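Local coordinates for protein-tyrosine-phosphatase PTP1 (Arabidopsis thaliana, PDB 6KRW) that removes phosphate from tyrosine residues of proteins, dephosphorylating the MAP kinase MPK6 and helping to restrain plant defence responses, at residues A[70-76]-A[88-94]; A[117-121]-A[147-151]; A[10-14]-A[302-306]; A[253-257]-A[295-299]; A[30-35]-A[283-289]. Where two conformers were deposited one is given. Residue numbers count along the deposited sequence, not the author numbering.

Interaction 1 (A[70-76]-A[88-94]); sequences PFDKNRI and GYVNASL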
# COMPACT_ATOMS: atom_id res chain seq x y z
N PRO A 70 -8.39 -9.79 5.65
CA PRO A 70 -8.20 -10.27 4.28
C PRO A 70 -9.17 -11.42 3.96
O PRO A 70 -9.48 -12.23 4.82
CB PRO A 70 -6.76 -10.78 4.26
CG PRO A 70 -6.58 -11.31 5.68
CD PRO A 70 -7.35 -10.32 6.55
N PHE A 71 -9.56 -11.44 2.70
CA PHE A 71 -10.30 -12.60 2.15
C PHE A 71 -9.42 -13.83 2.15
O PHE A 71 -8.20 -13.77 1.88
CB PHE A 71 -10.73 -12.26 0.73
CG PHE A 71 -11.57 -11.03 0.60
CD1 PHE A 71 -12.69 -10.82 1.41
CD2 PHE A 71 -11.30 -10.08 -0.37
CE1 PHE A 71 -13.46 -9.69 1.27
CE2 PHE A 71 -12.07 -8.93 -0.50
CZ PHE A 71 -13.15 -8.74 0.32
N ASP A 72 -10.03 -14.99 2.37
CA ASP A 72 -9.29 -16.27 2.25
C ASP A 72 -8.63 -16.40 0.88
O ASP A 72 -7.51 -16.95 0.81
CB ASP A 72 -10.22 -17.45 2.48
CG ASP A 72 -10.79 -17.55 3.88
OD1 ASP A 72 -10.12 -17.12 4.84
OD2 ASP A 72 -11.90 -18.09 4.06
N LYS A 73 -9.29 -15.91 -0.18
CA LYS A 73 -8.83 -16.23 -1.55
C LYS A 73 -7.45 -15.61 -1.85
O LYS A 73 -6.75 -16.14 -2.68
CB LYS A 73 -9.85 -15.77 -2.58
CG LYS A 73 -10.04 -14.28 -2.69
CD LYS A 73 -11.04 -13.84 -3.75
CE LYS A 73 -11.16 -12.32 -3.83
NZ LYS A 73 -9.85 -11.70 -4.17
N ASN A 74 -7.10 -14.50 -1.16
CA ASN A 74 -5.85 -13.80 -1.54
C ASN A 74 -5.10 -13.33 -0.31
O ASN A 74 -4.22 -12.46 -0.50
CB ASN A 74 -6.10 -12.65 -2.51
CG ASN A 74 -6.82 -11.49 -1.83
OD1 ASN A 74 -7.68 -11.72 -0.97
ND2 ASN A 74 -6.49 -10.26 -2.23
N ARG A 75 -5.34 -13.87 0.85
CA ARG A 75 -4.58 -13.49 2.06
C ARG A 75 -3.15 -13.97 1.87
O ARG A 75 -2.87 -14.99 1.19
CB ARG A 75 -5.19 -14.06 3.32
CG ARG A 75 -5.15 -15.58 3.45
CD ARG A 75 -5.90 -16.06 4.66
NE ARG A 75 -5.73 -17.50 4.80
CZ ARG A 75 -4.78 -18.12 5.46
NH1 ARG A 75 -3.86 -17.42 6.13
NH2 ARG A 75 -4.73 -19.44 5.43
N ILE A 76 -2.21 -13.24 2.45
CA ILE A 76 -0.81 -13.69 2.49
C ILE A 76 -0.63 -14.70 3.61
O ILE A 76 -1.02 -14.45 4.74
CB ILE A 76 0.14 -12.49 2.69
CG1 ILE A 76 -0.10 -11.40 1.64
CG2 ILE A 76 1.59 -12.95 2.72
CD1 ILE A 76 0.14 -11.84 0.19
N GLY A 88 -1.18 -20.00 9.11
CA GLY A 88 -0.24 -19.03 8.54
C GLY A 88 -0.77 -17.60 8.54
O GLY A 88 -0.30 -16.81 7.71
N TYR A 89 -1.70 -17.29 9.42
CA TYR A 89 -2.51 -16.06 9.27
C TYR A 89 -1.70 -14.79 9.60
O TYR A 89 -1.09 -14.66 10.66
CB TYR A 89 -3.75 -16.11 10.15
CG TYR A 89 -4.55 -14.85 10.00
CD1 TYR A 89 -5.26 -14.60 8.85
CD2 TYR A 89 -4.51 -13.85 10.97
CE1 TYR A 89 -5.95 -13.42 8.66
CE2 TYR A 89 -5.19 -12.66 10.80
CZ TYR A 89 -5.90 -12.43 9.64
OH TYR A 89 -6.58 -11.28 9.41
N VAL A 90 -1.77 -13.85 8.68
CA VAL A 90 -1.41 -12.44 8.90
C VAL A 90 -2.47 -11.58 8.22
O VAL A 90 -3.02 -11.98 7.17
CB VAL A 90 0.02 -12.18 8.40
CG1 VAL A 90 0.23 -12.56 6.98
CG2 VAL A 90 0.42 -10.72 8.62
N ASN A 91 -2.80 -10.44 8.80
CA ASN A 91 -3.80 -9.52 8.22
C ASN A 91 -3.15 -8.80 7.06
O ASN A 91 -2.60 -7.69 7.24
CB ASN A 91 -4.42 -8.63 9.28
CG ASN A 91 -5.62 -7.90 8.76
OD1 ASN A 91 -5.63 -7.41 7.62
ND2 ASN A 91 -6.65 -7.80 9.59
N ALA A 92 -3.16 -9.41 5.88
CA ALA A 92 -2.41 -8.90 4.73
C ALA A 92 -3.03 -9.50 3.47
O ALA A 92 -3.38 -10.72 3.51
CB ALA A 92 -0.95 -9.27 4.82
N SER A 93 -3.17 -8.69 2.45
CA SER A 93 -3.85 -9.05 1.19
C SER A 93 -2.95 -8.80 -0.00
O SER A 93 -2.29 -7.74 -0.07
CB SER A 93 -5.08 -8.20 1.04
OG SER A 93 -5.96 -8.34 2.12
N LEU A 94 -2.87 -9.71 -0.95
CA LEU A 94 -2.24 -9.48 -2.25
C LEU A 94 -3.09 -8.60 -3.14
O LEU A 94 -4.25 -8.97 -3.45
CB LEU A 94 -1.96 -10.78 -2.97
CG LEU A 94 -1.17 -10.63 -4.26
CD1 LEU A 94 0.23 -10.10 -3.99
CD2 LEU A 94 -1.13 -11.93 -5.02
O HOH W 1 -7.87 -9.91 1.01
O HOH W 2 -3.25 -14.62 6.15
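Backbone hydrogen bonds set the alignment. Ile76 N donates to Ala92 O (3.0 Å) and Leu94 N to Asn74 O (3.1 Å), flanking the antiparallel, non-hydrogen-bonded pair Arg75–Ser93, where a CA-H...O contact runs from Arg75 CA to Ala92 O (3.3 Å). The loop end thus lies along strand 92-95, one of the two edge strands of the central phosphatase sheet, which pairs with strand 106-109. Among the side chains, Asn74 ND2 donates to Leu94 O (2.9 Å) and also to Gln277. Two waters fill the gaps. Water 1 joins Phe71 N, Asn74 OD1 and Ser93 OG, which Arg278 also hydrogen-bonds; water 2 joins Arg75 NH1, Ile76 O and Val90 N, while Arg75 NH2 reaches back to the carbonyl of Lys87. The apolar contacts come from Ile76, with CG1 on Ala92 CB and CD1 on Leu94 CB, both 3.9 Å away, and from Pro70, whose CG lies 3.7 Å from Tyr89 CE1. The chain turns a corner at Asn91, the centre of an inverse gamma turn; its side chain, about 10 Å from that of catalytic Cys237, is held by Val68, Asn63 and Arg278. A short backbone pairing is thus completed by the Asn74 side chain and two bridging waters.

Interaction 2 (A[117-121]-A[147-151]); sequences MEDFW and CGDYF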
# COMPACT_ATOMS: atom_id res chain seq x y z
N MET A 117 4.31 -8.27 15.24
CA MET A 117 5.52 -7.74 14.58
C MET A 117 6.44 -8.85 14.06
O MET A 117 7.01 -8.67 12.97
CB MET A 117 6.27 -6.81 15.53
CG MET A 117 5.44 -5.61 15.90
SD MET A 117 6.32 -4.45 16.96
CE MET A 117 5.02 -3.25 17.23
N GLU A 118 6.59 -9.97 14.79
CA GLU A 118 7.39 -11.09 14.24
C GLU A 118 6.69 -11.61 12.97
O GLU A 118 7.38 -11.85 11.97
CB GLU A 118 7.59 -12.22 15.24
CG GLU A 118 8.53 -13.29 14.72
CD GLU A 118 8.81 -14.43 15.68
OE1 GLU A 118 9.44 -15.42 15.24
OE2 GLU A 118 8.37 -14.35 16.84
N ASP A 119 5.37 -11.74 13.02
CA ASP A 119 4.58 -12.17 11.83
C ASP A 119 4.85 -11.24 10.65
O ASP A 119 5.08 -11.72 9.51
CB ASP A 119 3.08 -12.19 12.15
CG ASP A 119 2.67 -13.26 13.15
OD1 ASP A 119 3.46 -14.22 13.38
OD2 ASP A 119 1.57 -13.11 13.72
N PHE A 120 4.83 -9.94 10.90
CA PHE A 120 5.08 -8.94 9.84
C PHE A 120 6.47 -9.14 9.23
O PHE A 120 6.60 -9.18 7.99
CB PHE A 120 4.91 -7.53 10.38
CG PHE A 120 5.25 -6.46 9.38
CD1 PHE A 120 4.30 -6.02 8.46
CD2 PHE A 120 6.52 -5.90 9.35
CE1 PHE A 120 4.63 -5.05 7.53
CE2 PHE A 120 6.84 -4.94 8.41
CZ PHE A 120 5.90 -4.48 7.52
N TRP A 121 7.52 -9.18 10.06
CA TRP A 121 8.87 -9.31 9.49
C TRP A 121 9.07 -10.66 8.83
O TRP A 121 9.80 -10.72 7.83
CB TRP A 121 9.93 -8.99 10.55
CG TRP A 121 9.99 -7.53 10.82
CD1 TRP A 121 9.68 -6.88 11.98
CD2 TRP A 121 10.40 -6.52 9.89
NE1 TRP A 121 9.88 -5.53 11.84
CE2 TRP A 121 10.32 -5.28 10.56
CE3 TRP A 121 10.83 -6.55 8.55
CZ2 TRP A 121 10.66 -4.08 9.93
CZ3 TRP A 121 11.16 -5.36 7.93
CH2 TRP A 121 11.06 -4.14 8.62
N CYS A 147 -0.56 2.26 14.95
CA CYS A 147 0.45 1.33 14.41
C CYS A 147 1.56 1.10 15.45
O CYS A 147 1.94 2.03 16.11
CB CYS A 147 1.06 1.86 13.14
SG CYS A 147 2.27 0.75 12.39
N GLY A 148 2.06 -0.11 15.58
CA GLY A 148 3.11 -0.38 16.58
C GLY A 148 4.47 -0.05 16.03
O GLY A 148 4.64 -0.02 14.80
N ASP A 149 5.43 0.27 16.90
CA ASP A 149 6.81 0.56 16.45
C ASP A 149 7.55 -0.75 16.15
O ASP A 149 8.04 -1.40 17.07
CB ASP A 149 7.57 1.39 17.49
CG ASP A 149 8.98 1.75 17.09
OD1 ASP A 149 9.46 1.23 16.07
OD2 ASP A 149 9.63 2.52 17.85
N TYR A 150 7.55 -1.15 14.89
CA TYR A 150 8.20 -2.39 14.45
C TYR A 150 9.52 -2.08 13.76
O TYR A 150 10.12 -3.01 13.25
CB TYR A 150 7.24 -3.15 13.51
CG TYR A 150 6.90 -2.44 12.22
CD1 TYR A 150 7.70 -2.57 11.10
CD2 TYR A 150 5.83 -1.57 12.14
CE1 TYR A 150 7.44 -1.86 9.94
CE2 TYR A 150 5.56 -0.84 10.99
CZ TYR A 150 6.37 -0.99 9.89
OH TYR A 150 6.17 -0.29 8.73
N PHE A 151 10.03 -0.83 13.82
CA PHE A 151 11.18 -0.51 12.94
C PHE A 151 12.23 0.40 13.58
O PHE A 151 13.35 0.45 13.02
CB PHE A 151 10.69 0.10 11.62
CG PHE A 151 9.82 1.31 11.81
CD1 PHE A 151 8.44 1.17 11.90
CD2 PHE A 151 10.36 2.59 11.87
CE1 PHE A 151 7.62 2.28 12.07
CE2 PHE A 151 9.54 3.69 12.02
CZ PHE A 151 8.17 3.54 12.15
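An indole N-H reaches out of a helix to a loop carbonyl: Trp121 NE1 donates to Tyr150 O at 2.9 Å, the one direct hydrogen bond between these segments. Around it Phe120, Trp121 and Tyr150 build an aromatic cluster, which packs the start of helix 117-126 on the irregular chain between strands 131-134 and 158-160 of the phosphatase sheet. Tyr150 sits at the centre. Its CE1 is 3.5 Å from Phe120 CE2 and its CD1 3.5 Å from Trp121 CZ2, with ring planes inclined at 56° and 55°, so the three rings interlock obliquely. Ile132 backs all three, and Tyr150 OH is hydrogen-bonded to His198 and to His236, the residue before catalytic Cys237, which links the cluster to the start of the catalytic loop. Met117 lies extended on the loop backbone, its SD 3.5 Å from Asp149 O and its CE 3.5 Å from Gly148 C. A CB on Gly148 would run into that methyl. Asp149, its OD2 hydrogen-bonded by Gln152, closes an Asx turn in which its OD1 accepts from Phe151 N at 3.1 Å.

Interaction 3 (A[10-14]-A[302-306]); sequences LNHCH and LTAGT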
# COMPACT_ATOMS: atom_id res chain seq x y z
N LEU A 10 4.49 8.54 -23.93
CA LEU A 10 4.10 9.97 -23.86
C LEU A 10 2.68 10.16 -24.42
O LEU A 10 1.90 10.91 -23.80
CB LEU A 10 5.10 10.82 -24.65
CG LEU A 10 6.31 11.30 -23.85
CD1 LEU A 10 7.28 12.02 -24.77
CD2 LEU A 10 5.87 12.19 -22.70
N ASN A 11 2.38 9.55 -25.56
CA ASN A 11 1.02 9.63 -26.15
C ASN A 11 -0.01 9.10 -25.15
O ASN A 11 -1.10 9.68 -25.02
CB ASN A 11 0.94 8.84 -27.45
CG ASN A 11 1.70 9.50 -28.58
OD1 ASN A 11 1.88 10.71 -28.60
ND2 ASN A 11 2.14 8.70 -29.54
N HIS A 12 0.32 8.02 -24.46
CA HIS A 12 -0.65 7.41 -23.52
C HIS A 12 -0.83 8.34 -22.31
O HIS A 12 -1.95 8.51 -21.85
CB HIS A 12 -0.23 5.99 -23.16
CG HIS A 12 -0.41 5.03 -24.30
ND1 HIS A 12 -1.39 5.20 -25.26
CD2 HIS A 12 0.21 3.87 -24.60
CE1 HIS A 12 -1.33 4.20 -26.12
NE2 HIS A 12 -0.37 3.37 -25.73
N CYS A 13 0.26 8.97 -21.87
CA CYS A 13 0.13 9.92 -20.73
C CYS A 13 -0.71 11.15 -21.15
O CYS A 13 -1.52 11.61 -20.34
CB CYS A 13 1.50 10.36 -20.23
SG CYS A 13 2.40 9.04 -19.36
N HIS A 14 -0.50 11.68 -22.36
CA HIS A 14 -1.30 12.83 -22.84
C HIS A 14 -2.77 12.43 -22.93
O HIS A 14 -3.65 13.18 -22.49
CB HIS A 14 -0.77 13.34 -24.19
CG HIS A 14 0.43 14.22 -24.06
ND1 HIS A 14 0.35 15.50 -23.54
CD2 HIS A 14 1.72 14.01 -24.37
CE1 HIS A 14 1.55 16.04 -23.54
NE2 HIS A 14 2.40 15.15 -24.05
N LEU A 302 4.85 14.03 -15.85
CA LEU A 302 5.39 13.04 -16.82
C LEU A 302 5.40 13.64 -18.23
O LEU A 302 6.26 13.24 -19.03
CB LEU A 302 4.58 11.74 -16.75
CG LEU A 302 4.80 10.91 -15.48
CD1 LEU A 302 3.68 9.89 -15.31
CD2 LEU A 302 6.16 10.23 -15.50
N THR A 303 4.50 14.58 -18.51
CA THR A 303 4.35 15.12 -19.89
C THR A 303 4.94 16.53 -19.99
O THR A 303 4.82 17.12 -21.08
CB THR A 303 2.88 15.14 -20.32
OG1 THR A 303 2.13 15.92 -19.39
CG2 THR A 303 2.32 13.73 -20.40
N ALA A 304 5.52 17.05 -18.91
CA ALA A 304 5.99 18.46 -18.90
C ALA A 304 6.96 18.70 -20.06
O ALA A 304 7.90 17.90 -20.25
CB ALA A 304 6.61 18.80 -17.57
N GLY A 305 6.71 19.77 -20.82
CA GLY A 305 7.59 20.17 -21.93
C GLY A 305 7.43 19.29 -23.16
O GLY A 305 8.35 19.26 -23.99
N THR A 306 6.28 18.62 -23.30
CA THR A 306 6.04 17.74 -24.48
C THR A 306 4.69 18.10 -25.12
O THR A 306 3.74 18.46 -24.42
CB THR A 306 6.11 16.26 -24.09
OG1 THR A 306 5.04 15.96 -23.19
CG2 THR A 306 7.43 15.90 -23.45
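Thr303, His14 and Thr306 lose the most surface here. The His14 imidazole meets both threonines, one at its face and one at its edge: Thr303 CG2 sits over the ring, 3.9 Å from the centroid and 6° off the normal, a well-centred CH-pi contact, while at the edge NE2 donates to Thr306 OG1 (2.9 Å). That hydroxyl in turn donates to Thr303 O over a very short 2.4 Å. Thr303 to Thr306 is a type II beta turn, with Gly305 at a positive phi, and it folds the last deposited residue back beside the end of helix 285-303. What results is a contact between the two ends of the chain, helix 7-24 at the N-terminal side lying against the terminal helix and its turn, far from the active site. One turn earlier on the first helix, Leu10 CD2 rests 3.8 Å from Leu302 O and 3.9 Å from Thr306 OG1. Cys13 points toward the other segment, its CB 3.5 Å from Thr303 CG2 and its SG 4.3 Å from Leu302 CD1; Leu258 of helix 242-259 also touches Cys13.

Interaction 4 (A[253-257]-A[295-299]); sequences TIQRI and IVDEL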
# COMPACT_ATOMS: atom_id res chain seq x y z
N THR A 253 -2.39 3.07 -11.13
CA THR A 253 -2.95 3.74 -12.31
C THR A 253 -1.82 4.26 -13.19
O THR A 253 -1.86 4.10 -14.42
CB THR A 253 -3.92 4.85 -11.91
OG1 THR A 253 -5.03 4.25 -11.20
CG2 THR A 253 -4.40 5.64 -13.10
N ILE A 254 -0.88 4.99 -12.59
CA ILE A 254 0.24 5.56 -13.39
C ILE A 254 1.02 4.44 -14.08
O ILE A 254 1.28 4.57 -15.28
CB ILE A 254 1.11 6.46 -12.49
CG1 ILE A 254 0.31 7.68 -12.03
CG2 ILE A 254 2.41 6.81 -13.20
CD1 ILE A 254 -0.01 8.68 -13.10
N GLN A 255 1.36 3.38 -13.35
CA GLN A 255 2.14 2.28 -13.98
C GLN A 255 1.36 1.68 -15.15
O GLN A 255 1.97 1.33 -16.17
CB GLN A 255 2.47 1.21 -12.96
CG GLN A 255 3.58 1.64 -12.03
CD GLN A 255 4.09 0.53 -11.16
OE1 GLN A 255 3.31 -0.33 -10.73
NE2 GLN A 255 5.39 0.55 -10.87
N ARG A 256 0.06 1.49 -14.97
CA ARG A 256 -0.73 0.83 -16.04
C ARG A 256 -0.86 1.76 -17.25
O ARG A 256 -0.83 1.26 -18.37
CB ARG A 256 -2.08 0.39 -15.46
CG ARG A 256 -1.95 -0.87 -14.62
CD ARG A 256 -3.17 -1.12 -13.77
NE ARG A 256 -4.39 -1.23 -14.57
CZ ARG A 256 -5.59 -0.90 -14.13
NH1 ARG A 256 -5.76 -0.55 -12.87
NH2 ARG A 256 -6.64 -1.02 -14.94
N ILE A 257 -0.97 3.07 -17.06
CA ILE A 257 -0.97 4.02 -18.20
C ILE A 257 0.36 3.88 -18.94
O ILE A 257 0.35 3.76 -20.17
CB ILE A 257 -1.23 5.46 -17.73
CG1 ILE A 257 -2.64 5.61 -17.19
CG2 ILE A 257 -0.93 6.45 -18.86
CD1 ILE A 257 -2.83 6.87 -16.35
N ILE A 295 -3.20 11.74 -9.58
CA ILE A 295 -2.93 11.15 -10.91
C ILE A 295 -2.79 12.28 -11.95
O ILE A 295 -1.86 12.23 -12.76
CB ILE A 295 -4.05 10.17 -11.28
CG1 ILE A 295 -3.97 8.90 -10.42
CG2 ILE A 295 -4.01 9.83 -12.76
CD1 ILE A 295 -5.25 8.08 -10.37
N VAL A 296 -3.66 13.28 -11.90
CA VAL A 296 -3.52 14.45 -12.82
C VAL A 296 -2.17 15.12 -12.60
O VAL A 296 -1.48 15.40 -13.60
CB VAL A 296 -4.70 15.42 -12.67
CG1 VAL A 296 -4.39 16.77 -13.30
CG2 VAL A 296 -5.96 14.82 -13.26
N ASP A 297 -1.82 15.41 -11.34
CA ASP A 297 -0.56 16.15 -11.03
C ASP A 297 0.63 15.34 -11.54
O ASP A 297 1.56 15.93 -12.12
CB ASP A 297 -0.44 16.42 -9.53
CG ASP A 297 -1.44 17.45 -9.05
OD1 ASP A 297 -2.09 18.09 -9.90
OD2 ASP A 297 -1.59 17.58 -7.80
N GLU A 298 0.56 14.00 -11.40
CA GLU A 298 1.72 13.19 -11.83
C GLU A 298 1.78 13.14 -13.35
O GLU A 298 2.88 13.19 -13.92
CB GLU A 298 1.72 11.82 -11.18
CG GLU A 298 3.00 11.07 -11.44
CD GLU A 298 4.25 11.73 -10.90
OE1 GLU A 298 4.11 12.61 -10.05
OE2 GLU A 298 5.34 11.32 -11.31
N LEU A 299 0.64 12.98 -14.02
CA LEU A 299 0.60 12.98 -15.50
C LEU A 299 1.10 14.33 -16.05
O LEU A 299 1.72 14.31 -17.13
CB LEU A 299 -0.81 12.67 -16.00
CG LEU A 299 -1.27 11.22 -15.81
CD1 LEU A 299 -2.74 11.06 -16.14
CD2 LEU A 299 -0.41 10.27 -16.66
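Ile254 pushes its CD1 methyl against three residues of the partner helix: 4.2 Å from Ile295 CG2, 4.1 Å from Glu298 CB and 3.9 Å from Leu299 CD2. This is helix-helix packing inside the phosphatase domain, between helix 242-259, which starts within the loop that probably binds substrate, as in related phosphatases, and helix 285-303. Their axes over these short segments approach to 11.0 Å and cross at -44°, both running in the same general sense. Side chains bridge that gap, Ile254 CD1 also reaching Ile295 O at 4.0 Å; the backbones come nearest at Ile254 and Ile295, with CA atoms 6.9 Å apart. The polar end of Glu298 turns elsewhere, forming salt bridges with Arg217 and Lys221 and a hydrogen bond with Tyr224. Helix 7-24 adds Ala16, which touches both Ile257 and Leu299. Flanking the centre are two smaller contacts, Thr253 CG2 to Ile295 CD1 at 3.8 Å and Ile257 CD1 to Leu299 CD2 at 4.2 Å.

Interaction 5 (A[30-35]-A[283-289]); sequences IAHEFT and QTMDQYF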
# COMPACT_ATOMS: atom_id res chain seq x y z
N ILE A 30 -16.96 12.60 -10.66
CA ILE A 30 -16.12 11.88 -9.67
C ILE A 30 -16.97 11.51 -8.46
O ILE A 30 -16.87 10.38 -7.99
CB ILE A 30 -14.91 12.75 -9.27
CG1 ILE A 30 -14.02 13.01 -10.49
CG2 ILE A 30 -14.17 12.13 -8.10
CD1 ILE A 30 -12.95 14.05 -10.24
N ALA A 31 -17.77 12.45 -7.95
CA ALA A 31 -18.62 12.19 -6.77
C ALA A 31 -19.58 11.04 -7.09
O ALA A 31 -19.76 10.16 -6.21
CB ALA A 31 -19.36 13.44 -6.35
N HIS A 32 -20.16 11.06 -8.30
CA HIS A 32 -21.13 10.02 -8.75
C HIS A 32 -20.43 8.67 -8.75
O HIS A 32 -21.05 7.67 -8.31
CB HIS A 32 -21.70 10.38 -10.13
CG HIS A 32 -22.88 9.56 -10.52
ND1 HIS A 32 -22.77 8.43 -11.31
CD2 HIS A 32 -24.20 9.72 -10.27
CE1 HIS A 32 -23.97 7.92 -11.51
NE2 HIS A 32 -24.86 8.69 -10.89
N GLU A 33 -19.19 8.61 -9.25
CA GLU A 33 -18.45 7.32 -9.26
C GLU A 33 -18.34 6.79 -7.82
O GLU A 33 -18.58 5.58 -7.58
CB GLU A 33 -17.06 7.46 -9.88
CG GLU A 33 -17.07 7.76 -11.36
CD GLU A 33 -15.70 7.98 -11.99
OE1 GLU A 33 -15.62 8.06 -13.22
OE2 GLU A 33 -14.72 8.10 -11.22
N PHE A 34 -17.90 7.63 -6.88
CA PHE A 34 -17.70 7.13 -5.50
C PHE A 34 -19.02 6.72 -4.85
O PHE A 34 -19.05 5.69 -4.16
CB PHE A 34 -16.96 8.17 -4.64
CG PHE A 34 -16.50 7.60 -3.34
CD1 PHE A 34 -15.41 6.74 -3.30
CD2 PHE A 34 -17.19 7.84 -2.16
CE1 PHE A 34 -15.00 6.18 -2.10
CE2 PHE A 34 -16.78 7.25 -0.97
CZ PHE A 34 -15.68 6.44 -0.94
N THR A 35 -20.08 7.50 -5.05
CA THR A 35 -21.41 7.12 -4.52
C THR A 35 -21.82 5.75 -5.08
O THR A 35 -22.38 4.92 -4.31
CB THR A 35 -22.43 8.22 -4.84
OG1 THR A 35 -21.99 9.42 -4.20
CG2 THR A 35 -23.81 7.86 -4.35
N GLN A 283 -11.34 4.75 1.41
CA GLN A 283 -12.42 4.85 2.41
C GLN A 283 -13.36 6.03 2.20
O GLN A 283 -14.54 5.89 2.56
CB GLN A 283 -11.82 4.82 3.81
CG GLN A 283 -11.43 3.43 4.23
CD GLN A 283 -12.67 2.74 4.73
OE1 GLN A 283 -13.20 3.08 5.79
NE2 GLN A 283 -13.14 1.77 3.95
N THR A 284 -12.89 7.15 1.68
CA THR A 284 -13.75 8.36 1.70
C THR A 284 -13.83 9.01 0.32
O THR A 284 -12.95 8.82 -0.49
CB THR A 284 -13.26 9.38 2.72
OG1 THR A 284 -12.05 9.95 2.23
CG2 THR A 284 -13.02 8.81 4.10
N MET A 285 -14.84 9.85 0.14
CA MET A 285 -14.96 10.58 -1.15
C MET A 285 -13.79 11.56 -1.29
O MET A 285 -13.29 11.72 -2.40
CB MET A 285 -16.31 11.31 -1.23
CG MET A 285 -16.54 11.96 -2.58
SD MET A 285 -18.14 12.83 -2.70
CE MET A 285 -19.24 11.42 -2.79
N ASP A 286 -13.32 12.18 -0.19
CA ASP A 286 -12.12 13.04 -0.30
C ASP A 286 -10.90 12.23 -0.74
O ASP A 286 -10.12 12.74 -1.57
CB ASP A 286 -11.86 13.78 1.01
CG ASP A 286 -12.80 14.93 1.27
OD1 ASP A 286 -13.51 15.36 0.33
OD2 ASP A 286 -12.81 15.40 2.41
N GLN A 287 -10.76 10.99 -0.27
CA GLN A 287 -9.63 10.14 -0.70
C GLN A 287 -9.76 9.83 -2.19
O GLN A 287 -8.77 9.81 -2.88
CB GLN A 287 -9.53 8.87 0.14
CG GLN A 287 -8.92 9.17 1.51
CD GLN A 287 -9.02 8.00 2.46
OE1 GLN A 287 -9.55 6.95 2.12
NE2 GLN A 287 -8.50 8.17 3.67
N TYR A 288 -10.99 9.58 -2.66
CA TYR A 288 -11.21 9.28 -4.08
C TYR A 288 -10.85 10.50 -4.93
O TYR A 288 -10.19 10.36 -5.93
CB TYR A 288 -12.66 8.81 -4.25
CG TYR A 288 -12.95 8.22 -5.60
CD1 TYR A 288 -12.45 6.98 -5.95
CD2 TYR A 288 -13.69 8.91 -6.54
CE1 TYR A 288 -12.70 6.43 -7.19
CE2 TYR A 288 -13.97 8.36 -7.78
CZ TYR A 288 -13.42 7.14 -8.12
OH TYR A 288 -13.69 6.55 -9.34
N PHE A 289 -11.25 11.68 -4.49
CA PHE A 289 -10.87 12.94 -5.19
C PHE A 289 -9.34 13.08 -5.18
O PHE A 289 -8.75 13.50 -6.18
CB PHE A 289 -11.55 14.16 -4.56
CG PHE A 289 -12.87 14.50 -5.20
CD1 PHE A 289 -12.92 15.35 -6.29
CD2 PHE A 289 -14.05 13.97 -4.71
CE1 PHE A 289 -14.14 15.67 -6.87
CE2 PHE A 289 -15.26 14.27 -5.32
CZ PHE A 289 -15.31 15.13 -6.39
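The axes of the short helical segments 30-35 and 285-289 approach to 9.8 Å and cross at 128°, with CA atoms nearest at Phe34–Met285 (6.2 Å) and Ile30–Phe289 (7.0 Å). Thr284 is the N-cap of the second helix and forms a capping box with Gln287: Gln287 N donates to Thr284 OG1 (3.0 Å), while Thr284 N returns a weak bond to Gln287 OE1 (3.4 Å). Phe34 lies beside this helix start, its ring face over Met285 CA, which sits 3.9 Å from the centroid, and its CD1 3.6 Å from Tyr288 CB. At the other end Ile30 CG2 is 3.5 Å from the centroid of the Phe289 ring, a CH-pi contact. Tyr288 OH donates to Glu33 OE2 (2.6 Å), and Glu33 is also engaged by Lys23 and Tyr292. Gln283, in the Q-loop of classical tyrosine phosphatases, probably binds substrate; its NE2 is hydrogen-bonded to Gly280 O. A citrate, probably from the crystallisation liquor, is hydrogen-bonded by Gln287 NE2. Apolar and CH-pi packing plus one charged hydrogen bond thus joins helix 27-39 to the start of helix 285-303.

Starting at the N terminus, helix 7-24 enters interaction 3, which closes nearly the whole chain by meeting its last residues; every other contact falls within that span. Helix 27-39 then opens interaction 5, completed only at residues 283-289. Within this second long loop, interactions 1 and 2 follow in series: the first ties strand 75-77 to edge strand 92-95, the second helix 117-126 to the loop before strand 158-160. Interaction 4 begins at 253-257 but finishes at 295-299, so it crosses interaction 5. Helix 285-303 serves interactions 3, 4 and 5, binding both N-terminal helices to helix 242-259. Interactions 3 and 4 touch directly, with Leu302 CD1 3.9 Å from Ile254 CG2; interaction 2 lies across the molecule from them.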